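Local coordinates for protein cellulose 1,4-beta-cellobiosidase (Clostridium thermocellum, PDB 3ZQX) that is the family 3b carbohydrate-binding module of a cellulosomal cellobiohydrolase, a module family that commonly binds cellulose, though binding by this one is uncertain, at residues 16-21 / 100-105; 39-44 / 129-134; 63-68 / 82-87. The protein carries 1 engineered substitution. All coordinates share one frame; numbering follows the deposited sequence.

Overall arrangement
The three contacts all join antiparallel strands but lie at different depths of a two-sheet beta fold. Interaction 2 (39-44 / 129-134) is the buried one, within the five-stranded sheet, where leucines, a valine and Tyr42 turn inward while a hydroxyl and water network occupies the other face. Interaction 1 (16-21 / 100-105) belongs to the facing sheet: its isoleucines pack on Tyr42 and Phe44 of interaction 2, and a salt bridge lies on its outer side. Interaction 3 (63-68 / 82-87) shares the sheet of interaction 2 but sits at its margin, partly exposed, where backbone bonds, Ile67 and the Leu66-Phe83 pair are joined by a lysine, an asparagine and waters; Glu82 touches Val39.

Interaction 1. Residues 16-21 / 100-105; sequences TQEIKG and VIRYAD
Ile19 and Ile101 form an antiparallel hydrogen-bonded pair between strands 19-21 and 100-103, whose directions differ by 169° and whose axes come within 4.8 Å. Ile19 N donates to Ile101 O at 3.1 Å, and Ile101 N returns a bond to Ile19 O at 3.0 Å. Beyond this pair the direct bonding gives way to a water, which donates to Gln17 O at 2.7 Å and accepts from Tyr103 N, so that the backbones remain linked where the 16-21 segment turns. That turn is an ST turn, with Thr16 OG1 accepting from Glu18 N.

The two isoleucine side chains lie side by side and point the same way, CB to CB 4.0 Å. On the reverse face Val100 sits between two longer chains. Its CG1 meets the aliphatic part of Glu18, 3.9 Å from CG, and its CG2 approaches Lys20 CG at 3.8 Å. Glu18 continues past the valine to a salt bridge, OE2 to Arg102 NH1 at 3.0 Å. Of the two carboxylate oxygens it is OE2 that meets Arg102, at the edge of the guanidinium, with the two planes 13° apart. Arg102 CG lies between its own backbone N and carbonyl carbon (chi1 64°), and the chain then runs extended beside Glu18. Tyr57 OH is a second partner of NH1, so this nitrogen is gripped from two residues.

Strand 97-103 pairs with strand 15-27 and with strand 52-55, where Leu52 touches Ile101, while both isoleucines face Tyr42 of strand 38-43 in the opposing sheet.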
loop_
_atom_site.group_PDB
_atom_site.type_symbol
_atom_site.label_atom_id
_atom_site.label_comp_id
_atom_site.label_asym_id
_atom_site.label_seq_id
_atom_site.Cartn_x
_atom_site.Cartn_y
_atom_site.Cartn_z
ATOM N N THR A 16 0.877 11.008 -14.348
ATOM C CA THR A 16 0.591 9.688 -14.889
ATOM C C THR A 16 -0.842 9.312 -14.587
ATOM O O THR A 16 -1.396 9.741 -13.576
ATOM C CB THR A 16 1.526 8.614 -14.286
ATOM O OG1 THR A 16 1.167 7.328 -14.800
ATOM C CG2 THR A 16 1.422 8.587 -12.770
ATOM N N GLN A 17 -1.423 8.475 -15.434
ATOM C CA GLN A 17 -2.741 7.934 -15.160
ATOM C C GLN A 17 -2.708 6.781 -14.160
ATOM O O GLN A 17 -3.760 6.367 -13.672
ATOM C CB GLN A 17 -3.399 7.479 -16.455
ATOM C CG GLN A 17 -3.681 8.620 -17.403
ATOM C CD GLN A 17 -3.827 8.137 -18.821
ATOM O OE1 GLN A 17 -2.908 7.536 -19.372
ATOM N NE2 GLN A 17 -4.997 8.354 -19.409
ATOM N N GLU A 18 -1.528 6.229 -13.886
ATOM C CA GLU A 18 -1.422 5.097 -12.977
ATOM C C GLU A 18 -0.303 5.290 -11.960
ATOM O O GLU A 18 0.876 5.275 -12.309
ATOM C CB GLU A 18 -1.162 3.814 -13.772
ATOM C CG GLU A 18 -2.324 3.419 -14.665
ATOM C CD GLU A 18 -2.113 2.094 -15.367
ATOM O OE1 GLU A 18 -0.950 1.721 -15.609
ATOM O OE2 GLU A 18 -3.117 1.423 -15.672
ATOM N N ILE A 19 -0.664 5.421 -10.687
ATOM C CA ILE A 19 0.303 5.184 -9.626
ATOM C C ILE A 19 0.609 3.696 -9.696
ATOM O O ILE A 19 -0.317 2.904 -9.860
ATOM C CB ILE A 19 -0.275 5.547 -8.239
ATOM C CG1 ILE A 19 -0.623 7.037 -8.169
ATOM C CG2 ILE A 19 0.682 5.135 -7.136
ATOM C CD1 ILE A 19 -1.386 7.431 -6.914
ATOM N N LYS A 20 1.884 3.314 -9.680
ATOM C CA LYS A 20 2.221 1.905 -9.817
ATOM C C LYS A 20 3.485 1.566 -9.055
ATOM O O LYS A 20 4.524 2.200 -9.256
ATOM C CB LYS A 20 2.401 1.552 -11.298
ATOM C CG LYS A 20 2.678 0.078 -11.568
ATOM C CD LYS A 20 2.802 -0.223 -13.051
ATOM C CE LYS A 20 3.087 -1.694 -13.293
ATOM N NZ LYS A 20 3.207 -2.007 -14.736
ATOM N N GLY A 21 3.433 0.494 -8.276
ATOM C CA GLY A 21 4.580 0.036 -7.529
ATOM C C GLY A 21 4.300 -1.339 -6.981
ATOM O O GLY A 21 3.420 -2.046 -7.486
ATOM N N VAL A 100 -1.682 -0.865 -8.735
ATOM C CA VAL A 100 -1.974 0.262 -9.600
ATOM C C VAL A 100 -3.162 1.000 -8.996
ATOM O O VAL A 100 -4.136 0.365 -8.547
ATOM C CB VAL A 100 -2.339 -0.213 -11.016
ATOM C CG1 VAL A 100 -3.066 0.878 -11.797
ATOM C CG2 VAL A 100 -1.088 -0.672 -11.756
ATOM N N ILE A 101 -3.074 2.329 -8.966
ATOM C CA ILE A 101 -4.211 3.166 -8.608
ATOM C C ILE A 101 -4.509 4.060 -9.797
ATOM O O ILE A 101 -3.631 4.792 -10.281
ATOM C CB ILE A 101 -3.923 4.063 -7.385
ATOM C CG1 ILE A 101 -3.515 3.228 -6.170
ATOM C CG2 ILE A 101 -5.135 4.937 -7.067
ATOM C CD1 ILE A 101 -2.812 4.028 -5.101
ATOM N N ARG A 102 -5.733 3.988 -10.297
ATOM C CA ARG A 102 -6.123 4.776 -11.455
ATOM C C ARG A 102 -7.525 5.316 -11.266
ATOM O O ARG A 102 -8.210 4.956 -10.314
ATOM C CB ARG A 102 -6.019 3.954 -12.733
ATOM C CG ARG A 102 -6.945 2.782 -12.821
ATOM C CD ARG A 102 -6.552 2.062 -14.102
ATOM N NE ARG A 102 -7.269 0.821 -14.337
ATOM C CZ ARG A 102 -6.704 -0.293 -14.794
ATOM N NH1 ARG A 102 -5.399 -0.343 -15.058
ATOM N NH2 ARG A 102 -7.451 -1.365 -14.980
ATOM N N TYR A 103 -7.929 6.221 -12.143
ATOM C CA TYR A 103 -9.295 6.719 -12.167
ATOM C C TYR A 103 -10.150 5.991 -13.197
ATOM O O TYR A 103 -9.662 5.609 -14.263
ATOM C CB TYR A 103 -9.294 8.202 -12.499
ATOM C CG TYR A 103 -8.765 9.087 -11.401
ATOM C CD1 TYR A 103 -9.576 9.456 -10.346
ATOM C CD2 TYR A 103 -7.457 9.557 -11.419
ATOM C CE1 TYR A 103 -9.111 10.275 -9.338
ATOM C CE2 TYR A 103 -6.978 10.378 -10.415
ATOM C CZ TYR A 103 -7.808 10.732 -9.375
ATOM O OH TYR A 103 -7.377 11.556 -8.361
ATOM N N ALA A 104 -11.435 5.812 -12.894
ATOM C CA ALA A 104 -12.362 5.212 -13.849
ATOM C C ALA A 104 -12.369 5.950 -15.183
ATOM O O ALA A 104 -12.570 5.339 -16.229
ATOM C CB ALA A 104 -13.769 5.169 -13.269
ATOM N N ASP A 105 -12.189 7.264 -15.146
ATOM C CA ASP A 105 -12.160 8.066 -16.366
ATOM C C ASP A 105 -10.750 8.287 -16.928
ATOM O O ASP A 105 -10.566 9.070 -17.853
ATOM C CB ASP A 105 -12.921 9.385 -16.198
ATOM C CG ASP A 105 -12.235 10.348 -15.257
ATOM O OD1 ASP A 105 -11.143 10.015 -14.747
ATOM O OD2 ASP A 105 -12.797 11.442 -15.023
HETATM O O HOH W 1 -6.290 7.231 -14.251
#

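Interaction 2. Residues 39-44 / 129-134; sequences VLRYYF and KVTLYK
Val39 pairs with Tyr133, and Arg41 with Thr131, as the hydrogen-bonded pairs of an antiparallel ladder in the five-stranded sheet of the module. Tyr133 N reaches Val39 O at 2.8 Å and Arg41 N reaches Thr131 O at 3.0 Å, each bond matched by a return bond.

Leu40, between these pairs, turns to the inner face. Its CG meets Val130 CG1 at 3.7 Å, and its CB is approached just as closely, also 3.7 Å, by Leu132 CD2, so that one leucine bridges two residues of the partner strand. The other face is largely polar and aromatic, with Val39 beside Tyr133 at one end. Thr131 OG1 stands between its backbone N and carbonyl carbon (chi1 53°), from where it is hydrogen-bonded to Tyr43 OH at 2.8 Å. The phenol and the threonine side chain cross at about a right angle, OG1 lying at the ring edge. A water 2.7 Å from Tyr43 OH accepts from Arg41 NH1 and also contacts Tyr133 OH, tying three side chains together. Arg41 also crosses Tyr133 at about a right angle, CD to CE1 4.0 Å, while its NE bonds Gln80.

Strand 38-43 is the middle strand, flanked by 78-83 and 130-134, with 137-140 beyond the latter. Its inner residues Leu40 and Tyr42 pack on Phe23 of strand 15-27 in the facing sheet, and Val130 and Leu132 lie against Val5 of strand 3-9.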
loop_
_atom_site.group_PDB
_atom_site.type_symbol
_atom_site.label_atom_id
_atom_site.label_comp_id
_atom_site.label_asym_id
_atom_site.label_seq_id
_atom_site.Cartn_x
_atom_site.Cartn_y
_atom_site.Cartn_z
ATOM N N VAL A 39 -4.037 -3.842 8.302
ATOM C CA VAL A 39 -4.458 -2.780 7.403
ATOM C C VAL A 39 -3.211 -2.066 6.897
ATOM O O VAL A 39 -2.369 -1.643 7.694
ATOM C CB VAL A 39 -5.345 -1.770 8.159
ATOM C CG1 VAL A 39 -5.654 -0.562 7.295
ATOM C CG2 VAL A 39 -6.633 -2.435 8.642
ATOM N N LEU A 40 -3.087 -1.940 5.580
ATOM C CA LEU A 40 -1.987 -1.207 4.954
ATOM C C LEU A 40 -2.520 0.090 4.346
ATOM O O LEU A 40 -3.604 0.094 3.759
ATOM C CB LEU A 40 -1.348 -2.078 3.863
ATOM C CG LEU A 40 -0.234 -1.471 2.999
ATOM C CD1 LEU A 40 0.725 -2.546 2.489
ATOM C CD2 LEU A 40 -0.792 -0.667 1.839
ATOM N N ARG A 41 -1.767 1.187 4.481
ATOM C CA ARG A 41 -2.156 2.440 3.827
ATOM C C ARG A 41 -1.012 3.072 3.047
ATOM O O ARG A 41 0.112 3.204 3.548
ATOM C CB ARG A 41 -2.720 3.446 4.837
ATOM C CG ARG A 41 -4.015 2.967 5.456
ATOM C CD ARG A 41 -4.582 3.933 6.488
ATOM N NE ARG A 41 -5.864 3.408 6.959
ATOM C CZ ARG A 41 -6.547 3.882 7.993
ATOM N NH1 ARG A 41 -6.069 4.887 8.706
ATOM N NH2 ARG A 41 -7.710 3.329 8.320
ATOM N N TYR A 42 -1.331 3.440 1.806
ATOM C CA TYR A 42 -0.453 4.184 0.912
ATOM C C TYR A 42 -1.079 5.555 0.692
ATOM O O TYR A 42 -2.193 5.659 0.175
ATOM C CB TYR A 42 -0.308 3.434 -0.429
ATOM C CG TYR A 42 0.501 4.181 -1.479
ATOM C CD1 TYR A 42 -0.092 5.127 -2.303
ATOM C CD2 TYR A 42 1.865 3.941 -1.637
ATOM C CE1 TYR A 42 0.648 5.814 -3.255
ATOM C CE2 TYR A 42 2.611 4.626 -2.575
ATOM C CZ TYR A 42 2.005 5.560 -3.388
ATOM O OH TYR A 42 2.780 6.226 -4.312
ATOM N N TYR A 43 -0.368 6.595 1.116
ATOM C CA TYR A 43 -0.910 7.951 1.182
ATOM C C TYR A 43 -0.662 8.725 -0.097
ATOM O O TYR A 43 0.471 8.813 -0.573
ATOM C CB TYR A 43 -0.306 8.691 2.386
ATOM C CG TYR A 43 -0.629 7.992 3.684
ATOM C CD1 TYR A 43 -1.830 8.229 4.332
ATOM C CD2 TYR A 43 0.235 7.038 4.225
ATOM C CE1 TYR A 43 -2.157 7.563 5.504
ATOM C CE2 TYR A 43 -0.079 6.364 5.394
ATOM C CZ TYR A 43 -1.271 6.631 6.031
ATOM O OH TYR A 43 -1.567 5.944 7.183
ATOM N N PHE A 44 -1.734 9.271 -0.666
ATOM C CA PHE A 44 -1.624 10.086 -1.856
ATOM C C PHE A 44 -2.772 11.068 -1.884
ATOM O O PHE A 44 -3.846 10.793 -1.346
ATOM C CB PHE A 44 -1.611 9.211 -3.127
ATOM C CG PHE A 44 -2.951 8.621 -3.502
ATOM C CD1 PHE A 44 -3.442 7.483 -2.880
ATOM C CD2 PHE A 44 -3.710 9.207 -4.506
ATOM C CE1 PHE A 44 -4.666 6.942 -3.250
ATOM C CE2 PHE A 44 -4.943 8.677 -4.881
ATOM C CZ PHE A 44 -5.412 7.527 -4.260
ATOM N N LYS A 129 7.010 5.115 4.882
ATOM C CA LYS A 129 5.922 6.001 4.463
ATOM C C LYS A 129 4.667 5.262 4.008
ATOM O O LYS A 129 3.705 5.893 3.586
ATOM C CB LYS A 129 6.393 7.011 3.422
ATOM C CG LYS A 129 7.404 7.999 3.980
ATOM C CD LYS A 129 7.870 8.982 2.918
ATOM C CE LYS A 129 8.886 9.960 3.485
ATOM N NZ LYS A 129 9.409 10.879 2.434
ATOM N N VAL A 130 4.687 3.938 4.110
ATOM C CA VAL A 130 3.493 3.114 3.969
ATOM C C VAL A 130 3.287 2.483 5.332
ATOM O O VAL A 130 4.206 1.880 5.881
ATOM C CB VAL A 130 3.675 2.048 2.864
ATOM C CG1 VAL A 130 2.527 1.040 2.849
ATOM C CG2 VAL A 130 3.810 2.733 1.515
ATOM N N THR A 131 2.091 2.616 5.879
ATOM C CA THR A 131 1.830 2.211 7.255
ATOM C C THR A 131 1.106 0.877 7.336
ATOM O O THR A 131 0.414 0.455 6.395
ATOM C CB THR A 131 0.976 3.243 7.981
ATOM O OG1 THR A 131 -0.188 3.482 7.186
ATOM C CG2 THR A 131 1.751 4.543 8.215
ATOM N N LEU A 132 1.333 0.186 8.449
ATOM C CA LEU A 132 0.507 -0.950 8.843
ATOM C C LEU A 132 -0.133 -0.692 10.194
ATOM O O LEU A 132 0.523 -0.190 11.119
ATOM C CB LEU A 132 1.319 -2.236 8.962
ATOM C CG LEU A 132 2.016 -2.730 7.708
ATOM C CD1 LEU A 132 2.875 -3.945 8.030
ATOM C CD2 LEU A 132 1.002 -3.037 6.610
ATOM N N TYR A 133 -1.404 -1.080 10.296
ATOM C CA TYR A 133 -2.160 -1.062 11.543
ATOM C C TYR A 133 -2.627 -2.467 11.865
ATOM O O TYR A 133 -2.954 -3.258 10.961
ATOM C CB TYR A 133 -3.386 -0.154 11.428
ATOM C CG TYR A 133 -3.040 1.301 11.241
ATOM C CD1 TYR A 133 -2.761 1.813 9.979
ATOM C CD2 TYR A 133 -2.971 2.163 12.323
ATOM C CE1 TYR A 133 -2.436 3.146 9.805
ATOM C CE2 TYR A 133 -2.644 3.504 12.151
ATOM C CZ TYR A 133 -2.374 3.982 10.887
ATOM O OH TYR A 133 -2.048 5.309 10.688
ATOM N N LYS A 134 -2.611 -2.787 13.151
ATOM C CA LYS A 134 -3.077 -4.068 13.634
ATOM C C LYS A 134 -3.535 -3.866 15.072
ATOM O O LYS A 134 -2.878 -3.157 15.837
ATOM C CB LYS A 134 -1.917 -5.054 13.566
ATOM C CG LYS A 134 -2.203 -6.407 14.157
ATOM C CD LYS A 134 -1.108 -7.412 13.812
ATOM C CE LYS A 134 0.284 -6.891 14.157
ATOM N NZ LYS A 134 0.505 -6.716 15.621
HETATM O O HOH W 2 -3.841 6.809 8.369
#

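Interaction 3. Residues 63-68 / 82-87; sequences SGNLIP and EFKDVK
In Lys84, CG is anti to the carbonyl carbon (chi1 -66°), and from there the extended chain takes NZ to Gly64; Asn65, with CG likewise anti to the carbonyl carbon (chi1 -73°), carries its amide across that chain. The ammonium NZ of Lys84 donates to Gly64 O at 3.1 Å. On the way the lysine passes Asn65 OD1, which lies 3.5 Å from Lys84 CD, the two side chains crossing at about a right angle. A water donates to the same OD1, while Asn65 ND2 binds Ile61 O. Val86 CG2 comes up to Asn65 CG at 3.7 Å, so that the amide has an aliphatic neighbour as well.

The backbones are joined by three bonds. Lys84 N donates to Asn65 O at 2.9 Å, and around the pair of Ile67 and Glu82 the ring is closed by Ile67 N to Glu82 O at 2.8 Å and its return bond from Glu82 N. The donor at Glu82 O stands well above the carbonyl plane, by 49°. Another water donates to both Ile67 O and Glu82 OE1, 2.6 Å from the latter, linking the carboxylate to the opposite strand. Ile67 CD1 extends over the backbone of Phe83. On the other face Leu66 and Phe83 lie side by side, pointing the same way, with Leu66 CD2 3.5 Å from Phe83 CE2; Ile61 touches both.

The arrangement is the open end of a beta hairpin, strands 66-71 and 78-83, where a 3-10 turn at 63-65 leads into 66-71, one of the two outermost strands of the five-stranded antiparallel sheet.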
loop_
_atom_site.group_PDB
_atom_site.type_symbol
_atom_site.label_atom_id
_atom_site.label_comp_id
_atom_site.label_asym_id
_atom_site.label_seq_id
_atom_site.Cartn_x
_atom_site.Cartn_y
_atom_site.Cartn_z
ATOM N N SER A 63 -4.826 -12.237 -5.818
ATOM C CA SER A 63 -5.321 -10.871 -5.857
ATOM C C SER A 63 -6.739 -10.841 -5.321
ATOM O O SER A 63 -7.181 -9.823 -4.794
ATOM C CB SER A 63 -5.247 -10.299 -7.268
ATOM O OG SER A 63 -6.049 -11.050 -8.146
ATOM N N GLY A 64 -7.434 -11.967 -5.423
ATOM C CA GLY A 64 -8.783 -12.080 -4.897
ATOM C C GLY A 64 -8.857 -12.039 -3.382
ATOM O O GLY A 64 -9.939 -11.898 -2.812
ATOM N N ASN A 65 -7.711 -12.165 -2.724
ATOM C CA ASN A 65 -7.657 -12.064 -1.274
ATOM C C ASN A 65 -7.381 -10.654 -0.769
ATOM O O ASN A 65 -7.281 -10.439 0.434
ATOM C CB ASN A 65 -6.652 -13.062 -0.717
ATOM C CG ASN A 65 -7.176 -14.469 -0.792
ATOM O OD1 ASN A 65 -8.330 -14.710 -0.449
ATOM N ND2 ASN A 65 -6.359 -15.398 -1.274
ATOM N N LEU A 66 -7.277 -9.699 -1.695
ATOM C CA LEU A 66 -7.111 -8.296 -1.342
ATOM C C LEU A 66 -8.468 -7.611 -1.264
ATOM O O LEU A 66 -9.369 -7.896 -2.050
ATOM C CB LEU A 66 -6.257 -7.582 -2.392
ATOM C CG LEU A 66 -4.882 -8.196 -2.678
ATOM C CD1 LEU A 66 -4.166 -7.460 -3.797
ATOM C CD2 LEU A 66 -4.030 -8.213 -1.419
ATOM N N ILE A 67 -8.594 -6.693 -0.314
ATOM C CA ILE A 67 -9.817 -5.922 -0.126
ATOM C C ILE A 67 -9.428 -4.445 -0.135
ATOM O O ILE A 67 -9.073 -3.883 0.902
ATOM C CB ILE A 67 -10.512 -6.287 1.203
ATOM C CG1 ILE A 67 -10.750 -7.797 1.293
ATOM C CG2 ILE A 67 -11.827 -5.529 1.343
ATOM C CD1 ILE A 67 -11.282 -8.257 2.639
ATOM N N PRO A 68 -9.413 -3.823 -1.320
ATOM C CA PRO A 68 -9.012 -2.418 -1.419
ATOM C C PRO A 68 -10.120 -1.437 -1.081
ATOM O O PRO A 68 -11.287 -1.692 -1.372
ATOM C CB PRO A 68 -8.631 -2.280 -2.892
ATOM C CG PRO A 68 -9.557 -3.236 -3.594
ATOM C CD PRO A 68 -9.678 -4.418 -2.644
ATOM N N GLU A 82 -6.928 -4.068 2.858
ATOM C CA GLU A 82 -7.253 -5.082 3.836
ATOM C C GLU A 82 -7.201 -6.423 3.108
ATOM O O GLU A 82 -6.934 -6.479 1.907
ATOM C CB GLU A 82 -8.615 -4.804 4.468
ATOM C CG GLU A 82 -8.554 -3.622 5.421
ATOM C CD GLU A 82 -9.905 -3.146 5.867
ATOM O OE1 GLU A 82 -10.642 -2.607 5.020
ATOM O OE2 GLU A 82 -10.232 -3.305 7.064
ATOM N N PHE A 83 -7.436 -7.502 3.844
ATOM C CA PHE A 83 -7.192 -8.839 3.335
ATOM C C PHE A 83 -8.238 -9.796 3.854
ATOM O O PHE A 83 -8.790 -9.621 4.932
ATOM C CB PHE A 83 -5.818 -9.345 3.800
ATOM C CG PHE A 83 -4.689 -8.423 3.426
ATOM C CD1 PHE A 83 -4.347 -7.362 4.249
ATOM C CD2 PHE A 83 -3.984 -8.604 2.250
ATOM C CE1 PHE A 83 -3.331 -6.483 3.890
ATOM C CE2 PHE A 83 -2.961 -7.735 1.888
ATOM C CZ PHE A 83 -2.636 -6.679 2.712
ATOM N N LYS A 84 -8.488 -10.837 3.075
ATOM C CA LYS A 84 -9.235 -11.992 3.553
ATOM C C LYS A 84 -8.349 -12.795 4.503
ATOM O O LYS A 84 -7.206 -12.395 4.780
ATOM C CB LYS A 84 -9.695 -12.834 2.368
ATOM C CG LYS A 84 -10.701 -12.100 1.493
ATOM C CD LYS A 84 -11.266 -12.981 0.403
ATOM C CE LYS A 84 -12.216 -12.192 -0.490
ATOM N NZ LYS A 84 -12.618 -12.991 -1.684
ATOM N N ASP A 85 -8.842 -13.942 4.980
ATOM C CA ASP A 85 -8.143 -14.609 6.073
ATOM C C ASP A 85 -7.118 -15.513 5.396
ATOM O O ASP A 85 -7.322 -16.710 5.196
ATOM C CB ASP A 85 -9.204 -15.462 6.825
ATOM C CG ASP A 85 -8.652 -16.205 8.034
ATOM O OD1 ASP A 85 -7.508 -15.965 8.444
ATOM O OD2 ASP A 85 -9.391 -17.041 8.595
ATOM N N VAL A 86 -5.921 -14.946 5.293
ATOM C CA VAL A 86 -4.755 -15.577 4.695
ATOM C C VAL A 86 -3.720 -15.508 5.786
ATOM O O VAL A 86 -3.429 -14.427 6.302
ATOM C CB VAL A 86 -4.233 -14.845 3.437
ATOM C CG1 VAL A 86 -2.900 -15.438 2.996
ATOM C CG2 VAL A 86 -5.250 -14.934 2.307
ATOM N N LYS A 87 -3.193 -16.659 6.165
ATOM C CA LYS A 87 -2.253 -16.721 7.260
ATOM C C LYS A 87 -0.877 -16.256 6.798
ATOM O O LYS A 87 -0.410 -16.618 5.704
ATOM C CB LYS A 87 -2.188 -18.152 7.817
ATOM C CG LYS A 87 -3.558 -18.817 8.043
ATOM C CD LYS A 87 -4.465 -18.003 8.956
ATOM C CE LYS A 87 -5.735 -18.782 9.301
ATOM N NZ LYS A 87 -6.648 -18.001 10.189
HETATM O O HOH W 3 -10.383 -15.415 -2.293
HETATM O O HOH W 4 -9.966 -1.859 2.602
#